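Local coordinates for RING finger protein unkempt homolog (Mus musculus, PDB 5ELK), which binds mRNA sequence-specifically through clustered CCCH zinc fingers and represses translation, shaping the early morphology of cortical neurons, at residues S53-P56 / N57-H60; T81-E84 / Q85-P89; A8-L11 / G12-T16; R41-P45 / R46-Y50. All blocks are in the same frame, centred on the assembly; numbering follows the deposited sequence.

In the fold
Contact 2 sits near the centre of this zinc-finger fragment, with contacts 1 and 3 on opposite sides of it. Contact 2, the helical turn 82-86, is the buried hub: its Phe87 stacks on Tyr14 of contact 3, and its His88 and Glu84 reach residues of contact 4. Contact 4 lies in the loop between zinc ligands His36 and Cys55, packed inward through arginines and Tyr50 but solvent-facing at its lysines. Its Arg42 also holds helix 7-13, where contact 3 lies, by backbone carbonyls. Contact 1 is peripheral and partly exposed, and it alone of the four supplies a zinc ligand. Contacts 2 and 3 bring polar groups and aromatic rings up to nucleotides, while contact 1 meets the RNA at Ser53.

Contact 1 (S53-P56 / N57-H60); sequences SPCP and NVKH. With ZN (zinc ion), chain D.
Lys59 lays its aliphatic chain across the ring of Pro54. CB starts 4.0 Å from Pro54 CB, and with CG anti to the backbone N (chi1 -169°) and the rest extended, CG carries the chain onward past the ring. CD then settles 3.6 Å from Pro54 CB, the closest approach of the pair, and NZ ends 4.2 Å from Pro54 CG. The touching is therefore done by methylenes, with the ammonium group at the ring's rim; Trp64 of strand 63-64 packs against both residues. Next to this packing the backbone turns tightly round one oxygen. Cys55 O accepts Lys59 N at 2.8 Å, an almost straight bond (177°), and Val58 N at 3.0 Å, the latter from above the carbonyl plane. These two bonds fix the cysteine's backbone, while Val58 CG2 lies against Cys55 CB. Cys55 SG binds the zinc ion at 2.4 Å and also takes a weak N-H...S bond from Asn57 N at 3.6 Å, which would be expected to ease the negative charge on the sulfur. Such a turn at the first cysteine belongs to the CCCH zinc finger, a fold with little regular secondary structure built round its metal; Cys70, Cys76 and His80 complete the site.

Contact 2 (T81-E84 / Q85-P89); sequences TRTE and QQFHP. With nucleotides of chain B.
Arg82 sends CG anti to its own nitrogen (chi1 171°), whereas Gln86, one turn on, keeps CG beside the nitrogen (chi1 -72°); the two chains consequently run side by side in the same direction, toward the RNA. They sit on a short N-capped helix, 82-86, just after His80, the last zinc ligand of the second CCCH finger in the fragment. Thr81 OG1, also hydrogen-bonded to Arg41 O, caps it by accepting Glu84 N, and Gln86 N closes the turn on Arg82 O at 2.8 Å. Between the side chains, Gln86 OE1 rests 3.4 Å from Arg82 CG, the amide nearly perpendicular to the guanidinium. Arg82 CD comes to 3.2 Å from O4' of G5 of chain B; the bend at chi3 beyond it lays the guanidinium with C5' over one face. On another side of the helix Thr83 CG2 meets Phe87 CD1 at 3.7 Å, and Thr83 O accepts Phe87 N while lying at the edge of the ring, in its plane. The far edge of Phe87 faces the guanine of G5, and Tyr14 stacks on the ring. The uracil receives a hydrogen bond: Gln86 NE2 donates to O2 of U3 of chain B at 2.8 Å, fairly straight at 163°.

Contact 3 (A8-L11 / G12-T16); sequences AYVL and GNYKT. With nucleotides of chain B.
Tyr9 has the modelled carboxamide oxygen of Asn13 directly over its ring: OD1 stands 3.0 Å above the plane, over the centre, with CE1 the nearest ring atom at 3.1 Å. No hydrogen bond is made here, and since OD1 also lies 3.1 Å from Tyr9 O, another acceptor, which end of the amide is oxygen may be doubtful. Tyr9 gets there because CG lies anti to the backbone N (chi1 -174°), which sends the ring along the helix surface toward the next turn. The amide is tilted 55° from the ring, so one atom and not a flat face makes the touch. Trp4 meets Tyr9 edge-to-face and also packs on Asn13. Further round, Val10 CG1 lies alongside Tyr14 CB at 3.8 Å, the two side chains pointing the same way. Their backbones join too: Val10 O takes Tyr14 N at 2.8 Å and Asn13 N at 3.3 Å, both from one face of its plane. A type II turn from Asn13 to Thr16 follows, ahead of Cys19, the first zinc ligand. Tyr14 OH is bonded to Tyr30 O and comes within 3.0 Å of N2 of G5 of chain B. Held at base and tip, the hydroxyl end of Tyr14 should be kept in place beside the guanine's N2.

Contact 4 (R41-P45 / R46-Y50); sequences RRRSP and RKHKY
Arg43 and Tyr50 are stacked, the guanidinium lying flat on the phenol ring with planes only 3° apart and centres separated by 4.5 Å. This off-centre cation-pi pair closes a turn in the loop between zinc ligands His36 and Cys55, which joins two CCCH zinc sites. Arg43 bends at chi3 to fold its head over the ring, and Tyr50 takes chi1 near 50°, with CG between the backbone N and the carbonyl carbon, which turns the ring back toward Arg43. NH2 lies above the ring at 3.9 Å from Tyr50 CG, while the guanidinium nitrogens are also engaged by Glu84 and by backbone oxygens such as Tyr78 O, so the group can hardly rotate. His48 crosses Arg43 at about a right angle, with Arg43 CD over one face of the imidazole. Its ND1, 3.7 Å from Arg43 CB, is buried by the packing with no polar partner in the model. The loop backbone is pinned by Ser44 O, which accepts both His48 N and Lys47 N at 3.0 Å. Arg42 stands nearly upright to the ring, its guanidinium plane 84° away, and binds Leu11 O and Tyr14 O. The tyrosine hydroxyl ties the pieces together: Tyr50 OH donates to Arg43 O at 2.6 Å, in the carbonyl plane, and accepts from a water that Arg42 NE reaches at 3.0 Å.

Contact 1 (S53-P56 / N57-H60)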
# COMPACT_ATOMS: atom_id res chain seq x y z
N SER A 53 10.43 6.86 3.62
CA SER A 53 10.59 6.80 5.08
C SER A 53 9.30 7.20 5.81
O SER A 53 8.57 8.08 5.35
CB SER A 53 11.75 7.71 5.51
OG SER A 53 11.70 8.94 4.82
N PRO A 54 9.02 6.56 6.97
CA PRO A 54 7.83 6.89 7.78
C PRO A 54 7.88 8.29 8.39
O PRO A 54 8.96 8.73 8.76
CB PRO A 54 7.88 5.86 8.91
CG PRO A 54 8.80 4.79 8.44
CD PRO A 54 9.79 5.46 7.56
N CYS A 55 6.73 8.96 8.49
CA CYS A 55 6.64 10.20 9.24
C CYS A 55 6.64 9.87 10.73
O CYS A 55 5.77 9.13 11.19
CB CYS A 55 5.37 10.98 8.88
SG CYS A 55 5.21 12.59 9.74
N PRO A 56 7.61 10.39 11.49
CA PRO A 56 7.69 10.04 12.92
C PRO A 56 6.65 10.77 13.78
O PRO A 56 6.56 10.48 14.98
CB PRO A 56 9.11 10.45 13.30
CG PRO A 56 9.42 11.54 12.34
CD PRO A 56 8.76 11.20 11.07
N ASN A 57 5.88 11.66 13.18
CA ASN A 57 4.73 12.26 13.86
C ASN A 57 3.54 11.31 13.78
O ASN A 57 2.52 11.52 14.40
CB ASN A 57 4.33 13.62 13.25
CG ASN A 57 5.47 14.62 13.25
OD1 ASN A 57 6.16 14.80 14.25
ND2 ASN A 57 5.65 15.30 12.13
N VAL A 58 3.68 10.26 12.97
CA VAL A 58 2.60 9.28 12.81
C VAL A 58 3.07 7.93 13.28
O VAL A 58 2.36 7.26 14.02
CB VAL A 58 2.15 9.17 11.36
CG1 VAL A 58 0.96 8.21 11.24
CG2 VAL A 58 1.82 10.54 10.83
N LYS A 59 4.26 7.54 12.85
CA LYS A 59 4.81 6.26 13.25
C LYS A 59 5.76 6.44 14.41
O LYS A 59 6.89 6.90 14.25
CB LYS A 59 5.52 5.56 12.09
CG LYS A 59 5.86 4.12 12.43
CD LYS A 59 6.77 3.49 11.41
CE LYS A 59 6.89 1.99 11.63
NZ LYS A 59 7.71 1.34 10.57
N HIS A 60 5.30 6.07 15.60
CA HIS A 60 6.12 6.11 16.79
C HIS A 60 6.61 4.69 17.08
O HIS A 60 5.87 3.87 17.61
CB HIS A 60 5.30 6.66 17.96
CG HIS A 60 4.81 8.06 17.73
ND1 HIS A 60 3.59 8.34 17.17
CD2 HIS A 60 5.39 9.26 17.99
CE1 HIS A 60 3.43 9.65 17.10
NE2 HIS A 60 4.51 10.23 17.59
ZN ZN D . 3.74 13.79 8.26

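Contact 2 (T81-E84 / Q85-P89)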
# COMPACT_ATOMS: atom_id res chain seq x y z
N THR A 81 1.06 6.15 6.21
CA THR A 81 0.49 4.83 6.48
C THR A 81 1.39 3.75 5.95
O THR A 81 2.22 3.97 5.06
CB THR A 81 -0.87 4.64 5.81
OG1 THR A 81 -0.70 4.58 4.39
CG2 THR A 81 -1.82 5.76 6.15
N ARG A 82 1.22 2.55 6.50
CA ARG A 82 2.03 1.41 6.15
C ARG A 82 1.81 1.11 4.68
O ARG A 82 2.73 0.73 3.94
CB ARG A 82 1.64 0.22 7.01
CG ARG A 82 2.27 -1.11 6.59
CD ARG A 82 1.78 -2.23 7.49
NE ARG A 82 2.32 -2.12 8.85
CZ ARG A 82 1.58 -1.99 9.95
NH1 ARG A 82 0.25 -1.96 9.90
NH2 ARG A 82 2.18 -1.88 11.13
N THR A 83 0.58 1.32 4.24
CA THR A 83 0.26 1.10 2.85
C THR A 83 1.05 2.05 1.95
O THR A 83 1.53 1.65 0.89
CB THR A 83 -1.22 1.26 2.57
OG1 THR A 83 -1.95 0.42 3.47
CG2 THR A 83 -1.53 0.87 1.14
N GLU A 84 1.19 3.30 2.38
CA GLU A 84 1.92 4.29 1.60
C GLU A 84 3.38 3.89 1.46
O GLU A 84 4.02 4.18 0.45
CB GLU A 84 1.83 5.67 2.22
CG GLU A 84 0.56 6.39 1.86
CD GLU A 84 0.64 7.88 2.06
OE1 GLU A 84 1.47 8.35 2.87
OE2 GLU A 84 -0.12 8.58 1.37
N GLN A 85 3.90 3.24 2.48
CA GLN A 85 5.29 2.82 2.44
C GLN A 85 5.47 1.54 1.61
O GLN A 85 6.34 1.47 0.74
CB GLN A 85 5.79 2.59 3.86
CG GLN A 85 7.25 2.24 3.94
CD GLN A 85 7.72 2.02 5.36
OE1 GLN A 85 7.07 1.31 6.13
NE2 GLN A 85 8.85 2.62 5.71
N GLN A 86 4.64 0.54 1.87
CA GLN A 86 4.78 -0.75 1.21
C GLN A 86 4.59 -0.62 -0.29
O GLN A 86 5.22 -1.34 -1.06
CB GLN A 86 3.78 -1.76 1.79
CG GLN A 86 4.14 -2.23 3.20
CD GLN A 86 3.50 -3.55 3.56
OE1 GLN A 86 2.48 -3.59 4.25
NE2 GLN A 86 4.09 -4.64 3.10
N PHE A 87 3.76 0.33 -0.70
CA PHE A 87 3.48 0.53 -2.11
C PHE A 87 4.14 1.80 -2.62
O PHE A 87 3.69 2.41 -3.58
CB PHE A 87 1.98 0.57 -2.33
CG PHE A 87 1.32 -0.74 -2.07
CD1 PHE A 87 0.94 -1.10 -0.79
CD2 PHE A 87 1.11 -1.65 -3.09
CE1 PHE A 87 0.35 -2.31 -0.55
CE2 PHE A 87 0.52 -2.87 -2.84
CZ PHE A 87 0.14 -3.20 -1.58
N HIS A 88 5.23 2.19 -1.97
CA HIS A 88 6.02 3.30 -2.47
C HIS A 88 6.82 2.83 -3.68
O HIS A 88 7.34 1.72 -3.68
CB HIS A 88 6.96 3.83 -1.39
CG HIS A 88 7.57 5.14 -1.73
ND1 HIS A 88 8.75 5.26 -2.43
CD2 HIS A 88 7.15 6.41 -1.48
CE1 HIS A 88 9.04 6.54 -2.59
NE2 HIS A 88 8.09 7.26 -2.03
N PRO A 89 6.94 3.68 -4.72
CA PRO A 89 7.72 3.37 -5.92
C PRO A 89 9.10 2.76 -5.68
O PRO A 89 9.56 2.00 -6.52
CB PRO A 89 7.88 4.73 -6.58
CG PRO A 89 6.63 5.45 -6.23
CD PRO A 89 6.27 4.99 -4.84
P G B 5 2.46 -8.03 9.25
OP1 G B 5 3.07 -7.38 10.44
OP2 G B 5 2.06 -9.46 9.34
O5' G B 5 1.16 -7.24 8.78
C5' G B 5 1.02 -5.85 9.01
C4' G B 5 -0.06 -5.24 8.14
O4' G B 5 0.45 -5.10 6.79
C3' G B 5 -1.35 -6.06 8.04
O3' G B 5 -2.47 -5.17 7.97
C2' G B 5 -1.19 -6.78 6.70
O2' G B 5 -2.41 -7.13 6.07
C1' G B 5 -0.42 -5.74 5.88
N9 G B 5 0.39 -6.32 4.80
C8 G B 5 1.49 -7.12 4.93
N7 G B 5 2.00 -7.48 3.79
C5 G B 5 1.18 -6.88 2.84
C6 G B 5 1.24 -6.91 1.42
O6 G B 5 2.05 -7.49 0.70
N1 G B 5 0.22 -6.17 0.84
C2 G B 5 -0.74 -5.47 1.55
N2 G B 5 -1.64 -4.81 0.81
N3 G B 5 -0.81 -5.43 2.87
C4 G B 5 0.18 -6.15 3.45
P U B 3 12.50 -1.37 4.71
OP1 U B 3 12.90 -2.70 5.23
OP2 U B 3 13.29 -0.68 3.66
O5' U B 3 11.02 -1.54 4.15
C5' U B 3 9.99 -0.64 4.53
C4' U B 3 8.68 -1.36 4.66
O4' U B 3 8.24 -1.80 3.34
C3' U B 3 8.73 -2.62 5.53
O3' U B 3 7.46 -2.80 6.16
C2' U B 3 8.95 -3.71 4.49
O2' U B 3 8.58 -5.01 4.91
C1' U B 3 8.07 -3.21 3.34
N1 U B 3 8.42 -3.74 2.01
C2 U B 3 7.39 -4.07 1.14
O2 U B 3 6.21 -3.93 1.41
N3 U B 3 7.79 -4.57 -0.08
C4 U B 3 9.08 -4.78 -0.52
O4 U B 3 9.27 -5.25 -1.64
C5 U B 3 10.08 -4.42 0.44
C6 U B 3 9.73 -3.92 1.64
P A B 4 7.34 -3.61 7.54
OP1 A B 4 6.50 -2.82 8.49
OP2 A B 4 8.72 -4.00 7.91
O5' A B 4 6.55 -4.95 7.18
C5' A B 4 5.19 -4.89 6.76
C4' A B 4 4.54 -6.26 6.71
O4' A B 4 5.15 -7.08 5.67
C3' A B 4 4.59 -7.10 7.99
O3' A B 4 3.44 -7.92 7.98
C2' A B 4 5.80 -8.00 7.73
O2' A B 4 5.82 -9.18 8.51
C1' A B 4 5.60 -8.30 6.25
N9 A B 4 6.80 -8.72 5.52
C8 A B 4 8.08 -8.23 5.66
N7 A B 4 8.93 -8.78 4.83
C5 A B 4 8.18 -9.67 4.08
C6 A B 4 8.53 -10.55 3.03
N6 A B 4 9.77 -10.67 2.55
N1 A B 4 7.54 -11.31 2.49
C2 A B 4 6.29 -11.17 2.99
N3 A B 4 5.84 -10.38 3.97
C4 A B 4 6.85 -9.64 4.49
O HOH W 1 3.08 4.90 -1.77

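Contact 3 (A8-L11 / G12-T16)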
# COMPACT_ATOMS: atom_id res chain seq x y z
N ALA A 8 1.69 -2.23 -12.50
CA ALA A 8 1.85 -0.81 -12.79
C ALA A 8 0.63 -0.01 -12.35
O ALA A 8 0.75 1.16 -12.00
CB ALA A 8 2.13 -0.60 -14.26
N TYR A 9 -0.53 -0.66 -12.37
CA TYR A 9 -1.80 -0.02 -12.03
C TYR A 9 -1.97 -0.01 -10.51
O TYR A 9 -2.51 0.94 -9.92
CB TYR A 9 -2.95 -0.77 -12.68
CG TYR A 9 -4.30 -0.10 -12.52
CD1 TYR A 9 -4.73 0.87 -13.41
CD2 TYR A 9 -5.15 -0.44 -11.47
CE1 TYR A 9 -5.97 1.48 -13.26
CE2 TYR A 9 -6.38 0.17 -11.31
CZ TYR A 9 -6.79 1.13 -12.21
OH TYR A 9 -8.01 1.73 -12.06
N VAL A 10 -1.52 -1.10 -9.89
CA VAL A 10 -1.53 -1.21 -8.45
C VAL A 10 -0.73 -0.05 -7.89
O VAL A 10 -1.18 0.65 -6.98
CB VAL A 10 -0.90 -2.53 -7.99
CG1 VAL A 10 -0.73 -2.58 -6.46
CG2 VAL A 10 -1.73 -3.69 -8.48
N LEU A 11 0.45 0.15 -8.47
CA LEU A 11 1.36 1.20 -8.03
C LEU A 11 0.71 2.57 -8.07
O LEU A 11 0.87 3.37 -7.16
CB LEU A 11 2.59 1.26 -8.93
CG LEU A 11 3.95 1.49 -8.27
CD1 LEU A 11 4.92 2.01 -9.33
CD2 LEU A 11 3.91 2.42 -7.04
N GLY A 12 -0.04 2.84 -9.13
CA GLY A 12 -0.61 4.15 -9.33
C GLY A 12 -1.91 4.41 -8.59
O GLY A 12 -2.24 5.57 -8.32
N ASN A 13 -2.62 3.35 -8.21
CA ASN A 13 -4.01 3.48 -7.78
C ASN A 13 -4.40 2.76 -6.49
O ASN A 13 -5.42 3.08 -5.89
CB ASN A 13 -4.93 3.02 -8.91
CG ASN A 13 -4.63 3.72 -10.22
OD1 ASN A 13 -4.34 3.08 -11.23
ND2 ASN A 13 -4.69 5.05 -10.19
N TYR A 14 -3.60 1.78 -6.06
CA TYR A 14 -3.95 0.97 -4.89
C TYR A 14 -4.26 1.79 -3.63
O TYR A 14 -3.41 2.54 -3.16
CB TYR A 14 -2.82 -0.01 -4.59
CG TYR A 14 -3.14 -1.01 -3.51
CD1 TYR A 14 -3.97 -2.08 -3.78
CD2 TYR A 14 -2.61 -0.90 -2.24
CE1 TYR A 14 -4.27 -3.01 -2.81
CE2 TYR A 14 -2.90 -1.83 -1.26
CZ TYR A 14 -3.73 -2.88 -1.56
OH TYR A 14 -4.04 -3.83 -0.61
N LYS A 15 -5.46 1.62 -3.10
CA LYS A 15 -5.96 2.36 -1.93
C LYS A 15 -5.82 3.88 -2.05
O LYS A 15 -5.59 4.58 -1.06
CB LYS A 15 -5.32 1.84 -0.65
CG LYS A 15 -5.88 0.49 -0.28
CD LYS A 15 -5.16 -0.13 0.88
CE LYS A 15 -5.74 -1.49 1.20
NZ LYS A 15 -7.21 -1.43 1.46
N THR A 16 -6.01 4.37 -3.26
CA THR A 16 -6.00 5.79 -3.56
C THR A 16 -7.40 6.37 -3.34
O THR A 16 -7.58 7.58 -3.16
CB THR A 16 -5.56 6.01 -5.02
OG1 THR A 16 -4.15 5.78 -5.12
CG2 THR A 16 -5.88 7.40 -5.53
P G B 5 2.46 -8.03 9.25
OP1 G B 5 3.07 -7.38 10.44
OP2 G B 5 2.06 -9.46 9.34
O5' G B 5 1.16 -7.24 8.78
C5' G B 5 1.02 -5.85 9.01
C4' G B 5 -0.06 -5.24 8.14
O4' G B 5 0.45 -5.10 6.79
C3' G B 5 -1.35 -6.06 8.04
O3' G B 5 -2.47 -5.17 7.97
C2' G B 5 -1.19 -6.78 6.70
O2' G B 5 -2.41 -7.13 6.07
C1' G B 5 -0.42 -5.74 5.88
N9 G B 5 0.39 -6.32 4.80
C8 G B 5 1.49 -7.12 4.93
N7 G B 5 2.00 -7.48 3.79
C5 G B 5 1.18 -6.88 2.84
C6 G B 5 1.24 -6.91 1.42
O6 G B 5 2.05 -7.49 0.70
N1 G B 5 0.22 -6.17 0.84
C2 G B 5 -0.74 -5.47 1.55
N2 G B 5 -1.64 -4.81 0.81
N3 G B 5 -0.81 -5.43 2.87
C4 G B 5 0.18 -6.15 3.45

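Contact 4 (R41-P45 / R46-Y50)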
# COMPACT_ATOMS: atom_id res chain seq x y z
N ARG A 41 -5.43 4.48 4.10
CA ARG A 41 -5.42 5.38 2.96
C ARG A 41 -4.02 5.54 2.39
O ARG A 41 -3.02 5.40 3.09
CB ARG A 41 -5.97 6.74 3.38
CG ARG A 41 -6.03 7.76 2.26
CD ARG A 41 -6.88 8.94 2.67
NE ARG A 41 -6.16 10.20 2.54
CZ ARG A 41 -6.04 10.88 1.41
NH1 ARG A 41 -6.59 10.42 0.29
NH2 ARG A 41 -5.37 12.01 1.39
N ARG A 42 -3.98 5.87 1.11
CA ARG A 42 -2.72 6.07 0.41
C ARG A 42 -2.85 7.27 -0.53
O ARG A 42 -3.72 7.30 -1.40
CB ARG A 42 -2.37 4.80 -0.38
CG ARG A 42 -1.21 4.94 -1.32
CD ARG A 42 -0.60 3.59 -1.62
NE ARG A 42 0.52 3.66 -2.56
CZ ARG A 42 0.39 3.56 -3.88
NH1 ARG A 42 -0.80 3.39 -4.42
NH2 ARG A 42 1.47 3.63 -4.65
N ARG A 43 -1.99 8.26 -0.34
CA ARG A 43 -1.90 9.35 -1.30
C ARG A 43 -1.25 8.82 -2.57
O ARG A 43 -0.21 8.15 -2.52
CB ARG A 43 -1.10 10.51 -0.72
CG ARG A 43 -1.75 11.15 0.50
CD ARG A 43 -0.78 12.04 1.25
NE ARG A 43 0.27 11.26 1.90
CZ ARG A 43 1.38 11.77 2.41
NH1 ARG A 43 1.61 13.07 2.36
NH2 ARG A 43 2.28 10.98 2.97
N SER A 44 -1.88 9.09 -3.71
CA SER A 44 -1.32 8.68 -4.97
C SER A 44 0.04 9.34 -5.15
O SER A 44 0.14 10.57 -5.06
CB SER A 44 -2.25 9.09 -6.11
OG SER A 44 -1.76 8.59 -7.34
N PRO A 45 1.10 8.54 -5.38
CA PRO A 45 2.44 9.10 -5.55
C PRO A 45 2.62 9.91 -6.82
O PRO A 45 3.71 10.43 -7.04
CB PRO A 45 3.34 7.87 -5.57
CG PRO A 45 2.47 6.77 -6.00
CD PRO A 45 1.12 7.07 -5.45
N ARG A 46 1.57 10.02 -7.63
CA ARG A 46 1.61 10.84 -8.84
C ARG A 46 1.17 12.26 -8.51
O ARG A 46 1.58 13.21 -9.18
CB ARG A 46 0.73 10.23 -9.94
CG ARG A 46 -0.76 10.54 -9.84
CD ARG A 46 -1.56 9.90 -10.99
NE ARG A 46 -2.96 9.69 -10.63
CZ ARG A 46 -3.88 9.18 -11.46
NH1 ARG A 46 -3.56 8.83 -12.70
NH2 ARG A 46 -5.13 9.02 -11.03
N LYS A 47 0.32 12.40 -7.49
CA LYS A 47 -0.17 13.71 -7.05
C LYS A 47 0.62 14.27 -5.86
O LYS A 47 0.73 15.48 -5.69
CB LYS A 47 -1.66 13.63 -6.67
CG LYS A 47 -2.63 13.61 -7.85
CD LYS A 47 -2.55 14.86 -8.72
CE LYS A 47 -3.02 16.12 -7.99
NZ LYS A 47 -1.91 16.84 -7.30
N HIS A 48 1.16 13.37 -5.04
CA HIS A 48 1.90 13.77 -3.86
C HIS A 48 3.24 13.07 -3.87
O HIS A 48 3.32 11.84 -3.95
CB HIS A 48 1.13 13.42 -2.59
CG HIS A 48 -0.22 14.04 -2.54
ND1 HIS A 48 -1.37 13.39 -2.95
CD2 HIS A 48 -0.62 15.27 -2.14
CE1 HIS A 48 -2.41 14.18 -2.79
NE2 HIS A 48 -1.98 15.33 -2.30
N LYS A 49 4.30 13.87 -3.79
CA LYS A 49 5.65 13.34 -3.80
C LYS A 49 6.15 13.24 -2.38
O LYS A 49 6.37 14.25 -1.72
CB LYS A 49 6.58 14.24 -4.62
CG LYS A 49 7.15 13.57 -5.86
CD LYS A 49 6.44 14.00 -7.14
CE LYS A 49 5.58 12.89 -7.74
NZ LYS A 49 6.37 11.83 -8.43
N TYR A 50 6.29 12.01 -1.90
CA TYR A 50 6.81 11.78 -0.57
C TYR A 50 7.84 10.67 -0.57
O TYR A 50 7.85 9.81 -1.45
CB TYR A 50 5.68 11.46 0.41
CG TYR A 50 4.71 10.39 -0.06
CD1 TYR A 50 4.92 9.05 0.23
CD2 TYR A 50 3.56 10.72 -0.77
CE1 TYR A 50 4.04 8.08 -0.18
CE2 TYR A 50 2.68 9.75 -1.18
CZ TYR A 50 2.92 8.44 -0.89
OH TYR A 50 2.02 7.48 -1.31
O HOH W 1 3.08 4.90 -1.77